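Local atomic coordinates of 27kDa outer membrane protein (Silicibacter pomeroyi, PDB entry 3GYK), a protein that probably acts as a thiol-disulfide oxidoreductase, this chain being its DsbA-like thioredoxin domain. Residues V57-P62 and I130-A135. Residues are numbered along the deposited sequence; the frame is centred on the assembly and turned at random.
Sequences VYREWP and IAQSMA
Ser133 OG, on the helix, sits between Arg59 and the backbone of Glu60 and shows how one hydroxyl can tie a helix to the end of a strand. Arg59 NE donates to Ser133 OG at 3.0 Å, nearly straight at 160°, with the oxygen in the guanidinium plane; NH2 adds a weak second bond. The hydroxyl in turn donates to Glu60 O over 2.8 Å, approaching from above the carbonyl plane. In the bent Arg59 chain, chi3 (-44°) swings NE toward the serine hydroxyl. The far end of the guanidinium forms a salt bridge from NH1 to Asp11, which probably balances the charge of this buried side chain. An alanine in place of Arg59 would probably leave Asp11 without its mate and Ser133 OG without its in-plane donor.

Van der Waals contacts extend the interface. The aliphatic part of Gln132 lies against the guanidinium, CB 3.5 Å from Arg59 NH2, its amide plane steeply inclined to that group. Selenomethionine Met134 brings CG to the indole edge of Trp61, 3.7 Å from NE1, whereas Ser133 O lies over a face of that ring. At the N-terminal end of the helical segment, Pro62 CG meets Ile130 CG2 at 3.7 Å.

The axes of 57-60 and 130-135 thus cross at 97°, helix 124-140 covering the C-terminal end of strand 54-60, an inner strand of the mixed sheet, and the residues that follow it, Trp61 and Pro62, within a DsbA-like thioredoxin fold.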
loop_
_atom_site.group_PDB
_atom_site.type_symbol
_atom_site.label_atom_id
_atom_site.label_comp_id
_atom_site.label_asym_id
_atom_site.label_seq_id
_atom_site.Cartn_x
_atom_site.Cartn_y
_atom_site.Cartn_z
ATOM N N VAL A 57 -0.406 -4.831 -5.143
ATOM C CA VAL A 57 0.898 -4.143 -5.090
ATOM C C VAL A 57 0.682 -2.839 -4.313
ATOM O O VAL A 57 -0.261 -2.083 -4.591
ATOM C CB VAL A 57 1.486 -3.866 -6.511
ATOM C CG1 VAL A 57 2.661 -2.844 -6.444
ATOM C CG2 VAL A 57 1.959 -5.179 -7.163
ATOM N N TYR A 58 1.563 -2.563 -3.358
ATOM C CA TYR A 58 1.406 -1.360 -2.538
ATOM C C TYR A 58 2.402 -0.262 -2.868
ATOM O O TYR A 58 3.622 -0.516 -2.957
ATOM C CB TYR A 58 1.544 -1.738 -1.065
ATOM C CG TYR A 58 0.284 -2.274 -0.423
ATOM C CD1 TYR A 58 -0.927 -2.331 -1.114
ATOM C CD2 TYR A 58 0.297 -2.656 0.899
ATOM C CE1 TYR A 58 -2.105 -2.772 -0.481
ATOM C CE2 TYR A 58 -0.863 -3.105 1.531
ATOM C CZ TYR A 58 -2.055 -3.150 0.842
ATOM O OH TYR A 58 -3.185 -3.601 1.482
ATOM N N ARG A 59 1.887 0.964 -3.025
ATOM C CA ARG A 59 2.719 2.147 -3.124
ATOM C C ARG A 59 2.444 3.009 -1.879
ATOM O O ARG A 59 1.346 3.600 -1.720
ATOM C CB ARG A 59 2.373 2.991 -4.372
ATOM C CG ARG A 59 2.626 2.314 -5.753
ATOM C CD ARG A 59 4.021 1.676 -5.924
ATOM N NE ARG A 59 5.142 2.492 -5.451
ATOM C CZ ARG A 59 6.411 2.223 -5.747
ATOM N NH1 ARG A 59 6.692 1.183 -6.570
ATOM N NH2 ARG A 59 7.402 2.938 -5.194
ATOM N N GLU A 60 3.434 3.070 -1.008
ATOM C CA GLU A 60 3.361 3.972 0.145
ATOM C C GLU A 60 3.559 5.362 -0.401
ATOM O O GLU A 60 4.617 5.668 -0.979
ATOM C CB GLU A 60 4.479 3.613 1.131
ATOM C CG GLU A 60 4.353 2.217 1.706
ATOM C CD GLU A 60 3.576 2.216 3.045
ATOM O OE1 GLU A 60 3.234 3.312 3.537
ATOM O OE2 GLU A 60 3.345 1.117 3.602
ATOM N N TRP A 61 2.540 6.211 -0.231
ATOM C CA TRP A 61 2.570 7.573 -0.762
ATOM C C TRP A 61 2.177 8.542 0.350
ATOM O O TRP A 61 1.035 9.031 0.412
ATOM C CB TRP A 61 1.634 7.693 -1.977
ATOM C CG TRP A 61 1.764 8.994 -2.705
ATOM C CD1 TRP A 61 2.876 9.805 -2.767
ATOM C CD2 TRP A 61 0.745 9.658 -3.466
ATOM N NE1 TRP A 61 2.604 10.931 -3.512
ATOM C CE2 TRP A 61 1.312 10.862 -3.958
ATOM C CE3 TRP A 61 -0.589 9.344 -3.796
ATOM C CZ2 TRP A 61 0.587 11.776 -4.730
ATOM C CZ3 TRP A 61 -1.313 10.271 -4.575
ATOM C CH2 TRP A 61 -0.725 11.449 -5.028
ATOM N N PRO A 62 3.116 8.763 1.292
ATOM C CA PRO A 62 2.823 9.649 2.425
ATOM C C PRO A 62 2.744 11.123 1.965
ATOM O O PRO A 62 3.732 11.680 1.471
ATOM C CB PRO A 62 4.002 9.401 3.370
ATOM C CG PRO A 62 5.162 9.001 2.427
ATOM C CD PRO A 62 4.427 8.083 1.439
ATOM N N ILE A 130 9.482 5.682 -1.598
ATOM C CA ILE A 130 8.556 6.818 -1.459
ATOM C C ILE A 130 8.712 7.796 -2.617
ATOM O O ILE A 130 7.709 8.303 -3.140
ATOM C CB ILE A 130 8.740 7.499 -0.079
ATOM C CG1 ILE A 130 8.313 6.538 1.044
ATOM C CG2 ILE A 130 7.913 8.793 -0.007
ATOM C CD1 ILE A 130 8.816 6.947 2.474
ATOM N N ALA A 131 9.946 8.055 -3.042
ATOM C CA ALA A 131 10.177 8.944 -4.173
ATOM C C ALA A 131 9.535 8.400 -5.447
ATOM O O ALA A 131 8.983 9.168 -6.252
ATOM C CB ALA A 131 11.674 9.157 -4.402
ATOM N N GLN A 132 9.639 7.074 -5.638
ATOM C CA GLN A 132 9.013 6.465 -6.827
ATOM C C GLN A 132 7.491 6.493 -6.725
ATOM O O GLN A 132 6.816 6.647 -7.750
ATOM C CB GLN A 132 9.551 5.028 -7.033
ATOM C CG GLN A 132 8.919 4.237 -8.185
ATOM C CD GLN A 132 9.164 4.818 -9.561
ATOM O OE1 GLN A 132 9.712 5.916 -9.728
ATOM N NE2 GLN A 132 8.796 4.034 -10.600
ATOM N N SER A 133 6.932 6.334 -5.520
ATOM C CA SER A 133 5.471 6.471 -5.383
ATOM C C SER A 133 5.027 7.862 -5.826
ATOM O O SER A 133 4.036 7.989 -6.564
ATOM C CB SER A 133 5.001 6.205 -3.970
ATOM O OG SER A 133 5.248 4.863 -3.568
HETATM N N MSE A 134 5.758 8.897 -5.397
HETATM C CA MSE A 134 5.435 10.275 -5.839
HETATM C C MSE A 134 5.487 10.389 -7.368
HETATM O O MSE A 134 4.623 11.018 -7.974
HETATM C CB MSE A 134 6.365 11.322 -5.197
HETATM C CG MSE A 134 6.294 11.185 -3.690
HETATM SE SE MSE A 134 7.611 12.194 -2.690
HETATM C CE MSE A 134 6.583 12.031 -1.002
ATOM N N ALA A 135 6.526 9.819 -7.981
ATOM C CA ALA A 135 6.692 9.920 -9.420
ATOM C C ALA A 135 5.571 9.170 -10.143
ATOM O O ALA A 135 4.996 9.693 -11.107
ATOM C CB ALA A 135 8.084 9.414 -9.872
#